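Local coordinates for saframycin Mx1 synthetase B (Legionella pneumophila subsp. pneumophila, PDB 3LNV), which is a fatty acid AMP ligase, an AMP-binding enzyme of the ANL superfamily with a large AMP-binding region followed by a smaller C-terminal one, at residues L348-E353 and V360-D365; F355-V360 and F396-E401. All coordinates share one frame; numbering follows the deposited sequence.

Two backbone bridges hold one irregular loop at two places. Following the chain, strand 347-350 runs out into a turn; contact 1 closes the first loop, bringing V360-D365 back onto L348-E353 across six intervening residues. The tip of that excursion, F355-V360, pairs with a partner 36 residues further along, F396-E401, which leads into strand 400-405, and contact 2 thereby closes a much wider loop. The segments alternate along the chain, so the contacts cross rather than nest, and they meet at the shared Val360. Together they tie the two-stranded sheet of 347-350 and 371-374 to the antiparallel sheet containing 400-405 and 442-447.

Contact 1 (L348-E353 and V360-D365); sequences LTLAKE and VHFADD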
loop_
_atom_site.group_PDB
_atom_site.type_symbol
_atom_site.label_atom_id
_atom_site.label_comp_id
_atom_site.label_asym_id
_atom_site.label_seq_id
_atom_site.Cartn_x
_atom_site.Cartn_y
_atom_site.Cartn_z
ATOM N N LEU A 348 -16.544 -18.246 -0.463
ATOM C CA LEU A 348 -17.166 -19.224 -1.352
ATOM C C LEU A 348 -16.178 -20.381 -1.479
ATOM O O LEU A 348 -14.967 -20.172 -1.366
ATOM C CB LEU A 348 -17.510 -18.616 -2.722
ATOM C CG LEU A 348 -18.709 -17.653 -2.865
ATOM C CD1 LEU A 348 -18.698 -16.981 -4.228
ATOM C CD2 LEU A 348 -20.083 -18.331 -2.624
ATOM N N THR A 349 -16.691 -21.601 -1.656
ATOM C CA THR A 349 -15.829 -22.757 -1.893
ATOM C C THR A 349 -15.898 -23.202 -3.349
ATOM O O THR A 349 -16.975 -23.509 -3.874
ATOM C CB THR A 349 -16.144 -23.938 -0.933
ATOM O OG1 THR A 349 -15.965 -23.508 0.424
ATOM C CG2 THR A 349 -15.207 -25.131 -1.209
ATOM N N LEU A 350 -14.740 -23.208 -4.004
ATOM C CA LEU A 350 -14.637 -23.658 -5.385
ATOM C C LEU A 350 -14.044 -25.070 -5.442
ATOM O O LEU A 350 -13.242 -25.446 -4.585
ATOM C CB LEU A 350 -13.778 -22.688 -6.212
ATOM C CG LEU A 350 -14.495 -21.434 -6.715
ATOM C CD1 LEU A 350 -15.204 -20.693 -5.574
ATOM C CD2 LEU A 350 -13.540 -20.505 -7.465
ATOM N N ALA A 351 -14.463 -25.841 -6.443
ATOM C CA ALA A 351 -13.901 -27.165 -6.713
ATOM C C ALA A 351 -12.479 -27.041 -7.248
ATOM O O ALA A 351 -12.081 -25.978 -7.726
ATOM C CB ALA A 351 -14.774 -27.913 -7.701
ATOM N N LYS A 352 -11.711 -28.127 -7.186
ATOM C CA LYS A 352 -10.314 -28.071 -7.632
ATOM C C LYS A 352 -10.189 -27.760 -9.110
ATOM O O LYS A 352 -9.289 -27.024 -9.508
ATOM C CB LYS A 352 -9.550 -29.362 -7.331
ATOM C CG LYS A 352 -8.054 -29.101 -7.164
ATOM C CD LYS A 352 -7.204 -30.220 -7.744
ATOM C CE LYS A 352 -5.719 -29.858 -7.690
ATOM N NZ LYS A 352 -4.917 -30.577 -8.729
ATOM N N GLU A 353 -11.083 -28.331 -9.919
ATOM C CA GLU A 353 -11.065 -28.089 -11.353
ATOM C C GLU A 353 -12.061 -27.023 -11.719
ATOM O O GLU A 353 -13.252 -27.143 -11.417
ATOM C CB GLU A 353 -11.412 -29.354 -12.163
ATOM C CG GLU A 353 -10.601 -30.618 -11.823
ATOM C CD GLU A 353 -9.102 -30.395 -11.864
ATOM O OE1 GLU A 353 -8.653 -29.420 -12.509
ATOM O OE2 GLU A 353 -8.366 -31.208 -11.250
ATOM N N VAL A 360 -17.617 -20.411 -13.032
ATOM C CA VAL A 360 -17.158 -20.866 -11.730
ATOM C C VAL A 360 -17.735 -22.217 -11.329
ATOM O O VAL A 360 -18.955 -22.431 -11.358
ATOM C CB VAL A 360 -17.421 -19.843 -10.618
ATOM C CG1 VAL A 360 -16.992 -20.427 -9.280
ATOM C CG2 VAL A 360 -16.647 -18.565 -10.883
ATOM N N HIS A 361 -16.822 -23.116 -10.974
ATOM C CA HIS A 361 -17.145 -24.477 -10.561
ATOM C C HIS A 361 -17.124 -24.503 -9.036
ATOM O O HIS A 361 -16.057 -24.465 -8.411
ATOM C CB HIS A 361 -16.104 -25.441 -11.144
ATOM C CG HIS A 361 -16.430 -26.895 -10.962
ATOM N ND1 HIS A 361 -17.696 -27.348 -10.659
ATOM C CD2 HIS A 361 -15.651 -27.999 -11.067
ATOM C CE1 HIS A 361 -17.680 -28.667 -10.567
ATOM N NE2 HIS A 361 -16.450 -29.087 -10.813
ATOM N N PHE A 362 -18.308 -24.530 -8.444
ATOM C CA PHE A 362 -18.433 -24.518 -6.987
ATOM C C PHE A 362 -18.318 -25.924 -6.410
ATOM O O PHE A 362 -18.460 -26.913 -7.126
ATOM C CB PHE A 362 -19.754 -23.867 -6.571
ATOM C CG PHE A 362 -19.829 -22.406 -6.911
ATOM C CD1 PHE A 362 -19.104 -21.479 -6.185
ATOM C CD2 PHE A 362 -20.623 -21.959 -7.953
ATOM C CE1 PHE A 362 -19.160 -20.127 -6.501
ATOM C CE2 PHE A 362 -20.691 -20.614 -8.267
ATOM C CZ PHE A 362 -19.960 -19.698 -7.542
ATOM N N ALA A 363 -18.035 -26.005 -5.120
ATOM C CA ALA A 363 -17.934 -27.292 -4.453
ATOM C C ALA A 363 -18.491 -27.200 -3.040
ATOM O O ALA A 363 -18.628 -26.103 -2.489
ATOM C CB ALA A 363 -16.493 -27.760 -4.422
ATOM N N ASP A 364 -18.820 -28.355 -2.466
ATOM C CA ASP A 364 -19.220 -28.440 -1.066
ATOM C C ASP A 364 -18.014 -28.208 -0.155
ATOM O O ASP A 364 -16.871 -28.500 -0.526
ATOM C CB ASP A 364 -19.857 -29.804 -0.772
ATOM C CG ASP A 364 -21.298 -29.885 -1.237
ATOM O OD1 ASP A 364 -21.536 -30.038 -2.456
ATOM O OD2 ASP A 364 -22.203 -29.796 -0.376
ATOM N N ASP A 365 -18.275 -27.675 1.036
ATOM C CA ASP A 365 -17.210 -27.336 1.977
ATOM C C ASP A 365 -16.509 -28.586 2.512
ATOM O O ASP A 365 -15.575 -29.110 1.896
ATOM C CB ASP A 365 -17.776 -26.513 3.136
ATOM C CG ASP A 365 -18.834 -25.514 2.685
ATOM O OD1 ASP A 365 -18.582 -24.749 1.724
ATOM O OD2 ASP A 365 -19.926 -25.495 3.289
#
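The carbonyl oxygen of His361 takes one true hydrogen bond from the facing segment, Ala351 N donating to His361 O at 2.9 Å with an N-H...O angle of 159°. A weaker CA-H...O contact comes from Leu350, whose CA lies 3.4 Å from His361 O. A second bond, from Ala363 N to Thr349 O at 3.0 Å, flanks the same point. Around Leu350 and Phe362 the bonds thus follow the pattern of a non-hydrogen-bonded antiparallel pair, though the segments run 111° apart and it stays a single bridge. Such a pairing brings the backbones close, and the CA atoms of Leu350 and Phe362 lie just 4.2 Å apart.

On one side of this bridge, small residues meet. Ala351 CB touches Ala363 CB at 3.7 Å and also sits over one face of the His361 imidazole, a CH-pi contact; the Phe355 ring also meets the imidazole. On the other side, larger groups converge. The Leu350 CG branch point abuts Val360 CG1 at 3.7 Å, the two side chains meeting at about a right angle. With its CG beside the backbone N (chi1 -66°), the Phe362 ring turns back along its own segment: Val360 CG1 lies over one face, offset toward the rim, while Thr349 O lies at its edge, in plane. Leu348 CD1 reaches Phe362 CE1 at 3.9 Å, and the ring of His447 packs against the same phenylalanine. Farther along, Thr349 OG1 comes within 3.2 Å of Asp365 OD1, although another acceptor competes for the hydroxyl proton.

Leu348 and Leu350 spend their backbone bonds on Leu373 and Tyr371, leaving Thr349 and Ala351 to face the returning loop. The arrangement is thus an isolated beta bridge, lending a third, irregular segment to the edge of a two-stranded antiparallel sheet.

Contact 2 (F355-V360 and F396-E401); sequences FQDHRV and FDQVGE
Asp357 meets Gln398 where a type I beta turn, Phe355 to His358, delivers the loop to an isolated antiparallel bridge between Arg359 and Gln398. The turn is closed by His358 N bonding to Phe355 O. At its third position, Asp357 works with three atoms. Its carbonyl oxygen accepts Gln398 NE2 at 2.9 Å in an almost straight bond (173°), the acceptor lying in the plane of the amide. The glutamine gets there by being fully extended, its CG anti to the backbone N (chi1 -167°). Because Gln398 OE1 in turn accepts the backbone N of Asp395, the amide is held at both ends and its rotation is fixed. The carboxylate binds within its own segment: Asp357 OD2 takes Arg359 N at 3.0 Å from above its plane, an Asx turn, and Asp357 OD1 forms a salt bridge with Arg359 NE at 3.2 Å, though its hydrogen-bond geometry is weak.

His358, whose backbone adopts the left-handed conformation, passes its carbonyl to the facing segment, where Val399 N binds His358 O at 2.8 Å; its CB leans on Val399. Arg359 then lays its aliphatic part across the glutamine, with Arg359 CG 3.7 Å from Gln398 CG. Farther out, the guanidinium lies nearly parallel to the amide, the planes 15° apart, with Gln398 OE1 above one face, offset toward its rim.

Val360 CG2 packs against Val399 CG2 beside Phe445 of strand 442-447, where this loop docks on the neighbouring sheet. Val360 N, donating to Asp397 O at 2.9 Å, supplies the second of the two bonds that flank the Arg359-Gln398 pair, a non-hydrogen-bonded one. That same oxygen also accepts a hydrogen bond from a water, 2.9 Å from Asp397 O, which in turn accepts from Arg359 NH1 at 3.1 Å.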
loop_
_atom_site.group_PDB
_atom_site.type_symbol
_atom_site.label_atom_id
_atom_site.label_comp_id
_atom_site.label_asym_id
_atom_site.label_seq_id
_atom_site.Cartn_x
_atom_site.Cartn_y
_atom_site.Cartn_z
ATOM N N PHE A 355 -13.758 -24.478 -14.935
ATOM C CA PHE A 355 -14.204 -24.661 -16.310
ATOM C C PHE A 355 -13.368 -23.822 -17.268
ATOM O O PHE A 355 -12.879 -22.743 -16.902
ATOM C CB PHE A 355 -15.694 -24.314 -16.451
ATOM C CG PHE A 355 -16.617 -25.149 -15.584
ATOM C CD1 PHE A 355 -16.740 -26.518 -15.778
ATOM C CD2 PHE A 355 -17.406 -24.551 -14.610
ATOM C CE1 PHE A 355 -17.619 -27.283 -14.993
ATOM C CE2 PHE A 355 -18.285 -25.300 -13.822
ATOM C CZ PHE A 355 -18.383 -26.678 -14.013
ATOM N N GLN A 356 -13.193 -24.316 -18.493
ATOM C CA GLN A 356 -12.357 -23.629 -19.468
ATOM C C GLN A 356 -12.971 -22.308 -19.926
ATOM O O GLN A 356 -12.246 -21.383 -20.306
ATOM C CB GLN A 356 -12.037 -24.543 -20.664
ATOM C CG GLN A 356 -11.140 -23.908 -21.743
ATOM C CD GLN A 356 -9.701 -23.641 -21.276
ATOM O OE1 GLN A 356 -9.337 -22.501 -20.989
ATOM N NE2 GLN A 356 -8.883 -24.691 -21.215
ATOM N N ASP A 357 -14.296 -22.199 -19.894
ATOM C CA ASP A 357 -14.915 -20.940 -20.309
ATOM C C ASP A 357 -14.914 -19.944 -19.140
ATOM O O ASP A 357 -15.641 -18.949 -19.147
ATOM C CB ASP A 357 -16.324 -21.159 -20.835
ATOM C CG ASP A 357 -17.290 -21.591 -19.749
ATOM O OD1 ASP A 357 -18.504 -21.592 -20.018
ATOM O OD2 ASP A 357 -16.853 -21.948 -18.632
ATOM N N HIS A 358 -14.103 -20.253 -18.138
ATOM C CA HIS A 358 -13.992 -19.458 -16.908
ATOM C C HIS A 358 -15.277 -19.327 -16.083
ATOM O O HIS A 358 -15.353 -18.483 -15.187
ATOM C CB HIS A 358 -13.412 -18.073 -17.202
ATOM C CG HIS A 358 -12.347 -18.073 -18.257
ATOM N ND1 HIS A 358 -11.228 -18.873 -18.185
ATOM C CD2 HIS A 358 -12.226 -17.361 -19.403
ATOM C CE1 HIS A 358 -10.458 -18.649 -19.234
ATOM N NE2 HIS A 358 -11.048 -17.745 -19.996
ATOM N N ARG A 359 -16.298 -20.138 -16.351
ATOM C CA ARG A 359 -17.420 -20.135 -15.423
ATOM C C ARG A 359 -16.961 -20.768 -14.127
ATOM O O ARG A 359 -16.008 -21.561 -14.109
ATOM C CB ARG A 359 -18.664 -20.817 -15.974
ATOM C CG ARG A 359 -19.328 -20.032 -17.070
ATOM C CD ARG A 359 -20.550 -20.762 -17.608
ATOM N NE ARG A 359 -21.058 -20.109 -18.810
ATOM C CZ ARG A 359 -21.889 -19.068 -18.800
ATOM N NH1 ARG A 359 -22.300 -18.574 -17.644
ATOM N NH2 ARG A 359 -22.309 -18.523 -19.942
ATOM N N VAL A 360 -17.617 -20.411 -13.032
ATOM C CA VAL A 360 -17.158 -20.866 -11.730
ATOM C C VAL A 360 -17.735 -22.217 -11.329
ATOM O O VAL A 360 -18.955 -22.431 -11.358
ATOM C CB VAL A 360 -17.421 -19.843 -10.618
ATOM C CG1 VAL A 360 -16.992 -20.427 -9.280
ATOM C CG2 VAL A 360 -16.647 -18.565 -10.883
ATOM N N PHE A 396 -22.772 -13.579 -14.479
ATOM C CA PHE A 396 -22.390 -13.721 -13.085
ATOM C C PHE A 396 -21.765 -15.103 -12.919
ATOM O O PHE A 396 -21.995 -16.001 -13.742
ATOM C CB PHE A 396 -23.571 -13.551 -12.147
ATOM C CG PHE A 396 -24.123 -12.153 -12.103
ATOM C CD1 PHE A 396 -23.274 -11.054 -12.119
ATOM C CD2 PHE A 396 -25.492 -11.939 -11.999
ATOM C CE1 PHE A 396 -23.777 -9.762 -12.066
ATOM C CE2 PHE A 396 -26.006 -10.650 -11.936
ATOM C CZ PHE A 396 -25.149 -9.560 -11.970
ATOM N N ASP A 397 -20.949 -15.262 -11.883
ATOM C CA ASP A 397 -20.261 -16.527 -11.659
ATOM C C ASP A 397 -19.455 -16.943 -12.875
ATOM O O ASP A 397 -19.384 -18.129 -13.206
ATOM C CB ASP A 397 -21.262 -17.634 -11.275
ATOM C CG ASP A 397 -21.849 -17.423 -9.892
ATOM O OD1 ASP A 397 -21.233 -16.657 -9.121
ATOM O OD2 ASP A 397 -22.904 -18.014 -9.571
ATOM N N GLN A 398 -18.862 -15.958 -13.543
ATOM C CA GLN A 398 -17.947 -16.205 -14.635
ATOM C C GLN A 398 -16.797 -15.206 -14.536
ATOM O O GLN A 398 -17.010 -13.989 -14.500
ATOM C CB GLN A 398 -18.633 -16.095 -16.012
ATOM C CG GLN A 398 -17.790 -16.656 -17.143
ATOM C CD GLN A 398 -18.417 -16.476 -18.509
ATOM O OE1 GLN A 398 -19.343 -15.679 -18.687
ATOM N NE2 GLN A 398 -17.909 -17.214 -19.494
ATOM N N VAL A 399 -15.587 -15.736 -14.517
ATOM C CA VAL A 399 -14.384 -14.927 -14.355
ATOM C C VAL A 399 -14.037 -14.176 -15.618
ATOM O O VAL A 399 -13.954 -14.749 -16.707
ATOM C CB VAL A 399 -13.179 -15.793 -13.921
ATOM C CG1 VAL A 399 -11.920 -14.944 -13.748
ATOM C CG2 VAL A 399 -13.501 -16.524 -12.638
ATOM N N GLY A 400 -13.839 -12.873 -15.472
ATOM C CA GLY A 400 -13.298 -12.066 -16.555
ATOM C C GLY A 400 -12.514 -10.908 -15.938
ATOM O O GLY A 400 -12.261 -10.905 -14.728
ATOM N N GLU A 401 -12.141 -9.928 -16.748
ATOM C CA GLU A 401 -11.404 -8.770 -16.225
ATOM C C GLU A 401 -12.307 -7.802 -15.459
ATOM O O GLU A 401 -13.425 -7.510 -15.871
ATOM C CB GLU A 401 -10.688 -7.999 -17.333
ATOM C CG GLU A 401 -9.663 -6.978 -16.780
ATOM C CD GLU A 401 -8.935 -6.205 -17.872
ATOM O OE1 GLU A 401 -9.371 -6.278 -19.040
ATOM O OE2 GLU A 401 -7.959 -5.486 -17.551
HETATM O O HOH W 1 -21.720 -18.980 -14.600
#